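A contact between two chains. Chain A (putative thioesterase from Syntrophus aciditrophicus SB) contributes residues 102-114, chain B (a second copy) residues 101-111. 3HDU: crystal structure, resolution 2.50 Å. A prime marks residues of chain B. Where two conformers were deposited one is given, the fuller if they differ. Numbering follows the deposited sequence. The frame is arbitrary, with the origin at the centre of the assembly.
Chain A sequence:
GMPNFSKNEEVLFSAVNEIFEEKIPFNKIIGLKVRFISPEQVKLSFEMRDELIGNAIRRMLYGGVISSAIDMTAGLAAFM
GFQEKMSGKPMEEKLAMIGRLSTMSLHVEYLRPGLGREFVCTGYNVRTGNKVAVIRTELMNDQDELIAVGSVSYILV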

ATOM      1  N   SER A 102       9.731  18.272   5.480  1.00 71.51           N
ATOM      2  CA  SER A 102       9.762  17.808   4.085  1.00 71.18           C
ATOM      3  C   SER A 102       8.866  16.586   3.934  1.00 70.96           C
ATOM      4  O   SER A 102       8.838  15.733   4.822  1.00 71.24           O
ATOM      5  CB  SER A 102      11.195  17.458   3.681  1.00 70.91           C
ATOM      6  OG  SER A 102      11.273  17.151   2.304  1.00 70.89           O
ATOM      7  N   THR A 103       8.137  16.513   2.818  1.00 70.83           N
ATOM      8  CA  THR A 103       7.241  15.388   2.533  1.00 70.55           C
ATOM      9  C   THR A 103       8.081  14.152   2.196  1.00 70.24           C
ATOM     10  O   THR A 103       8.991  14.242   1.376  1.00 70.01           O
ATOM     11  CB  THR A 103       6.293  15.668   1.315  1.00 70.55           C
ATOM     12  OG1 THR A 103       5.720  16.974   1.414  1.00 70.77           O
ATOM     13  CG2 THR A 103       5.174  14.636   1.246  1.00 70.53           C
HETATM   14  N   MSE A 104       7.790  13.031   2.858  1.00 70.02           N
HETATM   15  CA  MSE A 104       8.439  11.742   2.585  1.00 70.15           C
HETATM   16  C   MSE A 104       7.577  10.889   1.643  1.00 70.84           C
HETATM   17  O   MSE A 104       8.106  10.283   0.704  1.00 69.90           O
HETATM   18  CB  MSE A 104       8.698  10.967   3.879  1.00 69.84           C
HETATM   19  CG  MSE A 104       9.337   9.601   3.651  1.00 69.58           C
HETATM   20 SE   MSE A 104       9.970   8.781   5.250  0.75 68.91          SE
HETATM   21  CE  MSE A 104      10.822   7.199   4.453  1.00 69.63           C
ATOM     22  N   SER A 105       6.270  10.835   1.925  1.00 71.52           N
ATOM     23  CA  SER A 105       5.311  10.039   1.160  1.00 72.06           C
ATOM     24  C   SER A 105       3.965  10.756   1.069  1.00 72.28           C
ATOM     25  O   SER A 105       3.458  11.214   2.089  1.00 72.42           O
ATOM     26  CB  SER A 105       5.120   8.685   1.846  1.00 72.51           C
ATOM     27  OG  SER A 105       4.263   7.838   1.095  1.00 72.81           O
ATOM     28  N   LEU A 106       3.417  10.857  -0.146  1.00 72.41           N
ATOM     29  CA  LEU A 106       2.117  11.492  -0.417  1.00 72.55           C
ATOM     30  C   LEU A 106       1.232  10.499  -1.179  1.00 72.86           C
ATOM     31  O   LEU A 106       1.525  10.170  -2.335  1.00 73.24           O
ATOM     32  CB  LEU A 106       2.302  12.763  -1.251  1.00 72.34           C
ATOM     33  CG  LEU A 106       1.050  13.504  -1.742  1.00 72.43           C
ATOM     34  CD1 LEU A 106       0.183  13.958  -0.572  1.00 72.68           C
ATOM     35  CD2 LEU A 106       1.445  14.696  -2.585  1.00 72.58           C
ATOM     36  N   HIS A 107       0.186  10.005  -0.517  1.00 72.62           N
ATOM     37  CA  HIS A 107      -0.790   9.075  -1.094  1.00 72.85           C
ATOM     38  C   HIS A 107      -2.131   9.804  -1.112  1.00 72.07           C
ATOM     39  O   HIS A 107      -2.614  10.203  -0.059  1.00 72.01           O
ATOM     40  CB  HIS A 107      -0.890   7.814  -0.238  1.00 73.79           C
ATOM     41  CG  HIS A 107       0.285   6.892  -0.358  1.00 74.32           C
ATOM     42  ND1 HIS A 107       0.149   5.522  -0.343  1.00 75.16           N
ATOM     43  CD2 HIS A 107       1.608   7.133  -0.525  1.00 74.84           C
ATOM     44  CE1 HIS A 107       1.337   4.959  -0.470  1.00 75.19           C
ATOM     45  NE2 HIS A 107       2.241   5.915  -0.585  1.00 75.05           N
ATOM     46  N   VAL A 108      -2.705   9.996  -2.301  1.00 71.40           N
ATOM     47  CA  VAL A 108      -3.989  10.687  -2.478  1.00 70.39           C
ATOM     48  C   VAL A 108      -4.936   9.837  -3.330  1.00 70.12           C
ATOM     49  O   VAL A 108      -4.561   9.447  -4.432  1.00 70.04           O
ATOM     50  CB  VAL A 108      -3.798  12.079  -3.159  1.00 69.73           C
ATOM     51  CG1 VAL A 108      -5.145  12.780  -3.392  1.00 69.23           C
ATOM     52  CG2 VAL A 108      -2.883  12.964  -2.321  1.00 68.82           C
ATOM     53  N   GLU A 109      -6.136   9.569  -2.789  1.00 70.12           N
ATOM     54  CA  GLU A 109      -7.194   8.814  -3.462  0.50 69.90           C
ATOM     55  C   GLU A 109      -8.329   9.807  -3.780  1.00 70.43           C
ATOM     56  O   GLU A 109      -8.830  10.485  -2.878  1.00 70.34           O
ATOM     57  CB  GLU A 109      -7.687   7.674  -2.560  0.50 69.56           C
ATOM     58  CG  GLU A 109      -6.571   6.862  -1.859  0.50 69.15           C
ATOM     59  CD  GLU A 109      -5.527   6.292  -2.811  0.50 68.90           C
ATOM     60  OE1 GLU A 109      -5.899   5.851  -3.917  0.50 68.63           O
ATOM     61  OE2 GLU A 109      -4.333   6.266  -2.438  0.50 68.64           O
ATOM     62  N   TYR A 110      -8.724   9.883  -5.052  1.00 71.26           N
ATOM     63  CA  TYR A 110      -9.753  10.813  -5.538  1.00 72.25           C
ATOM     64  C   TYR A 110     -11.089  10.105  -5.777  1.00 73.88           C
ATOM     65  O   TYR A 110     -11.149   9.143  -6.550  1.00 73.59           O
ATOM     66  CB  TYR A 110      -9.297  11.433  -6.865  1.00 71.67           C
ATOM     67  CG  TYR A 110      -7.978  12.198  -6.835  1.00 71.50           C
ATOM     68  CD1 TYR A 110      -6.744  11.525  -6.767  1.00 71.51           C
ATOM     69  CD2 TYR A 110      -7.952  13.599  -6.942  1.00 71.16           C
ATOM     70  CE1 TYR A 110      -5.527  12.225  -6.765  1.00 71.52           C
ATOM     71  CE2 TYR A 110      -6.744  14.307  -6.954  1.00 71.03           C
ATOM     72  CZ  TYR A 110      -5.533  13.613  -6.861  1.00 71.51           C
ATOM     73  OH  TYR A 110      -4.334  14.283  -6.863  1.00 71.50           O
ATOM     74  N   LEU A 111     -12.149  10.590  -5.125  1.00 76.47           N
ATOM     75  CA  LEU A 111     -13.516  10.045  -5.274  1.00 78.47           C
ATOM     76  C   LEU A 111     -14.252  10.606  -6.485  1.00 80.47           C
ATOM     77  O   LEU A 111     -15.110   9.930  -7.058  1.00 80.77           O
ATOM     78  CB  LEU A 111     -14.351  10.303  -4.017  1.00 78.73           C
ATOM     79  CG  LEU A 111     -13.947   9.506  -2.782  1.00 79.22           C
ATOM     80  CD1 LEU A 111     -14.750   9.973  -1.575  1.00 79.32           C
ATOM     81  CD2 LEU A 111     -14.156   8.008  -3.020  1.00 79.27           C
ATOM     82  N   ARG A 112     -13.966  11.862  -6.820  1.00 82.87           N
ATOM     83  CA  ARG A 112     -14.538  12.527  -7.993  1.00 84.76           C
ATOM     84  C   ARG A 112     -13.626  13.715  -8.353  1.00 85.99           C
ATOM     85  O   ARG A 112     -12.804  14.118  -7.515  1.00 86.38           O
ATOM     86  CB  ARG A 112     -15.983  12.982  -7.701  1.00 85.08           C
ATOM     87  CG  ARG A 112     -16.138  14.307  -6.936  1.00 85.47           C
ATOM     88  CD  ARG A 112     -17.552  14.487  -6.408  1.00 85.59           C
ATOM     89  NE  ARG A 112     -17.807  13.686  -5.206  1.00 85.94           N
ATOM     90  CZ  ARG A 112     -18.979  13.609  -4.559  1.00 86.08           C
ATOM     91  NH1 ARG A 112     -20.067  14.267  -4.989  1.00 85.99           N
ATOM     92  NH2 ARG A 112     -19.072  12.847  -3.462  1.00 86.09           N
ATOM     93  N   PRO A 113     -13.762  14.281  -9.577  1.00 87.31           N
ATOM     94  CA  PRO A 113     -12.930  15.444  -9.941  1.00 87.68           C
ATOM     95  C   PRO A 113     -13.487  16.699  -9.251  1.00 87.87           C
ATOM     96  O   PRO A 113     -14.711  16.930  -9.292  1.00 88.42           O
ATOM     97  CB  PRO A 113     -13.041  15.508 -11.468  1.00 87.73           C
ATOM     98  CG  PRO A 113     -14.314  14.800 -11.798  1.00 87.71           C
ATOM     99  CD  PRO A 113     -14.694  13.909 -10.660  1.00 87.52           C
ATOM    100  N   GLY A 114     -12.593  17.468  -8.618  1.00 87.59           N
ATOM    101  CA  GLY A 114     -12.947  18.651  -7.816  1.00 87.50           C
ATOM    102  C   GLY A 114     -13.935  19.615  -8.431  1.00 87.15           C
ATOM    103  O   GLY A 114     -15.002  19.852  -7.859  1.00 87.58           O
TER
ATOM    104  N   LEU B 101     -10.001  12.699 -18.916  1.00 71.48           N
ATOM    105  CA  LEU B 101      -8.967  12.112 -18.042  1.00 71.53           C
ATOM    106  C   LEU B 101      -8.993  12.752 -16.650  1.00 71.56           C
ATOM    107  O   LEU B 101      -8.947  13.975 -16.526  1.00 71.77           O
ATOM    108  CB  LEU B 101      -7.553  12.250 -18.635  1.00 71.54           C
ATOM    109  CG  LEU B 101      -7.161  11.386 -19.837  1.00 71.64           C
ATOM    110  CD1 LEU B 101      -5.794  11.803 -20.334  1.00 71.53           C
ATOM    111  CD2 LEU B 101      -7.152   9.903 -19.483  1.00 71.80           C
ATOM    112  N   SER B 102      -9.073  11.906 -15.624  1.00 71.59           N
ATOM    113  CA  SER B 102      -9.131  12.325 -14.223  1.00 71.29           C
ATOM    114  C   SER B 102      -8.274  11.381 -13.373  1.00 71.20           C
ATOM    115  O   SER B 102      -8.300  10.167 -13.582  1.00 71.66           O
ATOM    116  CB  SER B 102     -10.586  12.301 -13.751  1.00 71.45           C
ATOM    117  OG  SER B 102     -10.725  12.824 -12.444  1.00 71.72           O
ATOM    118  N   THR B 103      -7.516  11.937 -12.430  1.00 71.02           N
ATOM    119  CA  THR B 103      -6.652  11.154 -11.549  1.00 70.93           C
ATOM    120  C   THR B 103      -7.509  10.416 -10.536  1.00 70.85           C
ATOM    121  O   THR B 103      -8.365  11.028  -9.910  1.00 71.54           O
ATOM    122  CB  THR B 103      -5.660  12.049 -10.765  1.00 71.04           C
ATOM    123  OG1 THR B 103      -4.960  12.897 -11.676  1.00 71.29           O
ATOM    124  CG2 THR B 103      -4.651  11.210  -9.979  1.00 71.08           C
HETATM  125  N   MSE B 104      -7.277   9.113 -10.392  1.00 71.00           N
HETATM  126  CA  MSE B 104      -7.977   8.278  -9.406  1.00 71.12           C
HETATM  127  C   MSE B 104      -7.136   8.085  -8.149  1.00 70.98           C
HETATM  128  O   MSE B 104      -7.669   8.142  -7.042  1.00 70.44           O
HETATM  129  CB  MSE B 104      -8.313   6.910  -9.989  1.00 71.17           C
HETATM  130  CG  MSE B 104      -9.100   6.039  -9.030  1.00 71.50           C
HETATM  131 SE   MSE B 104      -9.674   4.411  -9.795  0.75 71.96          SE
HETATM  132  CE  MSE B 104     -10.502   3.675  -8.148  1.00 71.56           C
ATOM    133  N   SER B 105      -5.851   7.792  -8.340  1.00 71.51           N
ATOM    134  CA  SER B 105      -4.908   7.544  -7.253  1.00 72.05           C
ATOM    135  C   SER B 105      -3.542   8.143  -7.592  1.00 72.52           C
ATOM    136  O   SER B 105      -3.073   7.984  -8.723  1.00 72.87           O
ATOM    137  CB  SER B 105      -4.770   6.035  -7.054  1.00 72.28           C
ATOM    138  OG  SER B 105      -4.047   5.734  -5.872  1.00 72.65           O
ATOM    139  N   LEU B 106      -2.929   8.834  -6.629  1.00 72.62           N
ATOM    140  CA  LEU B 106      -1.599   9.442  -6.787  1.00 72.97           C
ATOM    141  C   LEU B 106      -0.756   9.076  -5.564  1.00 73.22           C
ATOM    142  O   LEU B 106      -1.078   9.500  -4.447  1.00 73.57           O
ATOM    143  CB  LEU B 106      -1.711  10.968  -6.921  1.00 73.02           C
ATOM    144  CG  LEU B 106      -0.429  11.801  -7.076  1.00 72.85           C
ATOM    145  CD1 LEU B 106       0.305  11.450  -8.341  1.00 73.05           C
ATOM    146  CD2 LEU B 106      -0.760  13.268  -7.091  1.00 73.17           C
ATOM    147  N   HIS B 107       0.282   8.264  -5.779  1.00 72.95           N
ATOM    148  CA  HIS B 107       1.209   7.802  -4.734  1.00 73.19           C
ATOM    149  C   HIS B 107       2.600   8.318  -5.103  1.00 72.60           C
ATOM    150  O   HIS B 107       3.128   7.907  -6.121  1.00 72.50           O
ATOM    151  CB  HIS B 107       1.225   6.269  -4.687  1.00 74.03           C
ATOM    152  CG  HIS B 107       0.035   5.655  -4.001  1.00 74.74           C
ATOM    153  ND1 HIS B 107       0.087   4.405  -3.420  1.00 75.01           N
ATOM    154  CD2 HIS B 107      -1.212   6.127  -3.758  1.00 74.97           C
ATOM    155  CE1 HIS B 107      -1.088   4.118  -2.890  1.00 75.08           C
ATOM    156  NE2 HIS B 107      -1.890   5.150  -3.071  1.00 75.20           N
ATOM    157  N   VAL B 108       3.162   9.232  -4.307  1.00 71.90           N
ATOM    158  CA  VAL B 108       4.503   9.784  -4.533  1.00 71.13           C
ATOM    159  C   VAL B 108       5.390   9.557  -3.307  1.00 70.67           C
ATOM    160  O   VAL B 108       4.980   9.899  -2.196  1.00 71.19           O
ATOM    161  CB  VAL B 108       4.468  11.307  -4.832  1.00 71.31           C
ATOM    162  CG1 VAL B 108       5.888  11.861  -5.050  1.00 70.75           C
ATOM    163  CG2 VAL B 108       3.608  11.601  -6.055  1.00 71.35           C
ATOM    164  N   GLU B 109       6.570   8.967  -3.542  1.00 70.08           N
ATOM    165  CA  GLU B 109       7.590   8.712  -2.523  0.59 69.97           C
ATOM    166  C   GLU B 109       8.782   9.635  -2.845  1.00 70.26           C
ATOM    167  O   GLU B 109       9.307   9.588  -3.959  1.00 69.62           O
ATOM    168  CB  GLU B 109       8.030   7.234  -2.549  0.59 69.57           C
ATOM    169  CG  GLU B 109       6.885   6.205  -2.641  0.59 69.00           C
ATOM    170  CD  GLU B 109       5.823   6.361  -1.561  0.59 68.71           C
ATOM    171  OE1 GLU B 109       6.178   6.660  -0.399  0.59 68.01           O
ATOM    172  OE2 GLU B 109       4.629   6.159  -1.878  0.59 68.54           O
ATOM    173  N   TYR B 110       9.190  10.462  -1.876  1.00 71.08           N
ATOM    174  CA  TYR B 110      10.288  11.429  -2.032  1.00 71.98           C
ATOM    175  C   TYR B 110      11.603  10.883  -1.445  1.00 73.25           C
ATOM    176  O   TYR B 110      11.649  10.509  -0.276  1.00 72.74           O
ATOM    177  CB  TYR B 110       9.923  12.744  -1.334  1.00 71.35           C
ATOM    178  CG  TYR B 110       8.645  13.412  -1.828  1.00 71.12           C
ATOM    179  CD1 TYR B 110       7.381  12.984  -1.381  1.00 71.13           C
ATOM    180  CD2 TYR B 110       8.690  14.495  -2.709  1.00 70.88           C
ATOM    181  CE1 TYR B 110       6.196  13.597  -1.820  1.00 71.08           C
ATOM    182  CE2 TYR B 110       7.503  15.124  -3.152  1.00 70.98           C
ATOM    183  CZ  TYR B 110       6.261  14.669  -2.702  1.00 71.06           C
ATOM    184  OH  TYR B 110       5.089  15.260  -3.124  1.00 70.89           O
ATOM    185  N   LEU B 111      12.661  10.868  -2.257  1.00 75.67           N
ATOM    186  CA  LEU B 111      13.985  10.342  -1.862  1.00 77.72           C
ATOM    187  C   LEU B 111      14.890  11.406  -1.248  1.00 79.68           C
ATOM    188  O   LEU B 111      15.744  11.074  -0.426  1.00 79.94           O
ATOM    189  CB  LEU B 111      14.710   9.688  -3.047  1.00 77.60           C
ATOM    190  CG  LEU B 111      14.093   8.428  -3.660  1.00 77.80           C
ATOM    191  CD1 LEU B 111      12.854   8.757  -4.478  1.00 77.97           C
ATOM    192  CD2 LEU B 111      15.096   7.717  -4.550  1.00 77.71           C
TER

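Residues 105-110 of the two chains pair as antiparallel strands, with His107 opposite His107′. The register is therefore symmetric, and most contacts occur twice. Backbone hydrogen bonds set it: Leu106 N to Val108′ O is 2.8 Å and Val108′ N to Leu106 O is 2.7 Å, with an equivalent pair between Val108 and Leu106′. Tyr110 N to Met104′ O and Tyr110′ N to Met104 O, both 2.8 Å, extend the ladder.

Ser105, His107 and Glu109 lie on one face of the sheet. His107 takes chi1 m, and its end comes nearer the partner strand than its CA-to-CB bond suggests. The imidazole rings of His107 and His107′ stack face to face, centroids 3.7 Å apart and planes at 26°. ND1 of His107 and ND1 of His107′ are 3.3 Å apart, but the angle is poor and they are not hydrogen-bonded. Instead, NE2 of His107 donates to OE2 of Glu109′ at 2.7 Å, near the plane of the ring. The stack thus leaves the ring edge free for the carboxylate.

Glu109′ has chi1 and chi2 both m, with chi3 at -39°. This folded shape brings its carboxylate back across the strand pair. Glu109′ OE1 accepts from Ser105 OG at 2.7 Å, while Glu109′ OE2 accepts from His107 NE2. Ser105 is t at chi1, which places OG within reach. Glu109 repeats the arrangement with Ser105′ and His107′; each glutamate was deposited in two conformers, and one is described.

Leu106 and Val108 occupy the other face. Both are t at chi1, and Leu106 CB meets Val108′ CB at 4.4 Å. Tyr110′ points toward chain A. With chi1 m, its ring lies along the partner strand: Thr103 CB sits over one face, 4.1 Å from the Tyr110′ ring centroid, while Leu106 CB lies at the edge, 4.0 Å from Tyr110′ CE1. The Tyr110′ hydroxyl is hydrogen-bonded elsewhere in the structure.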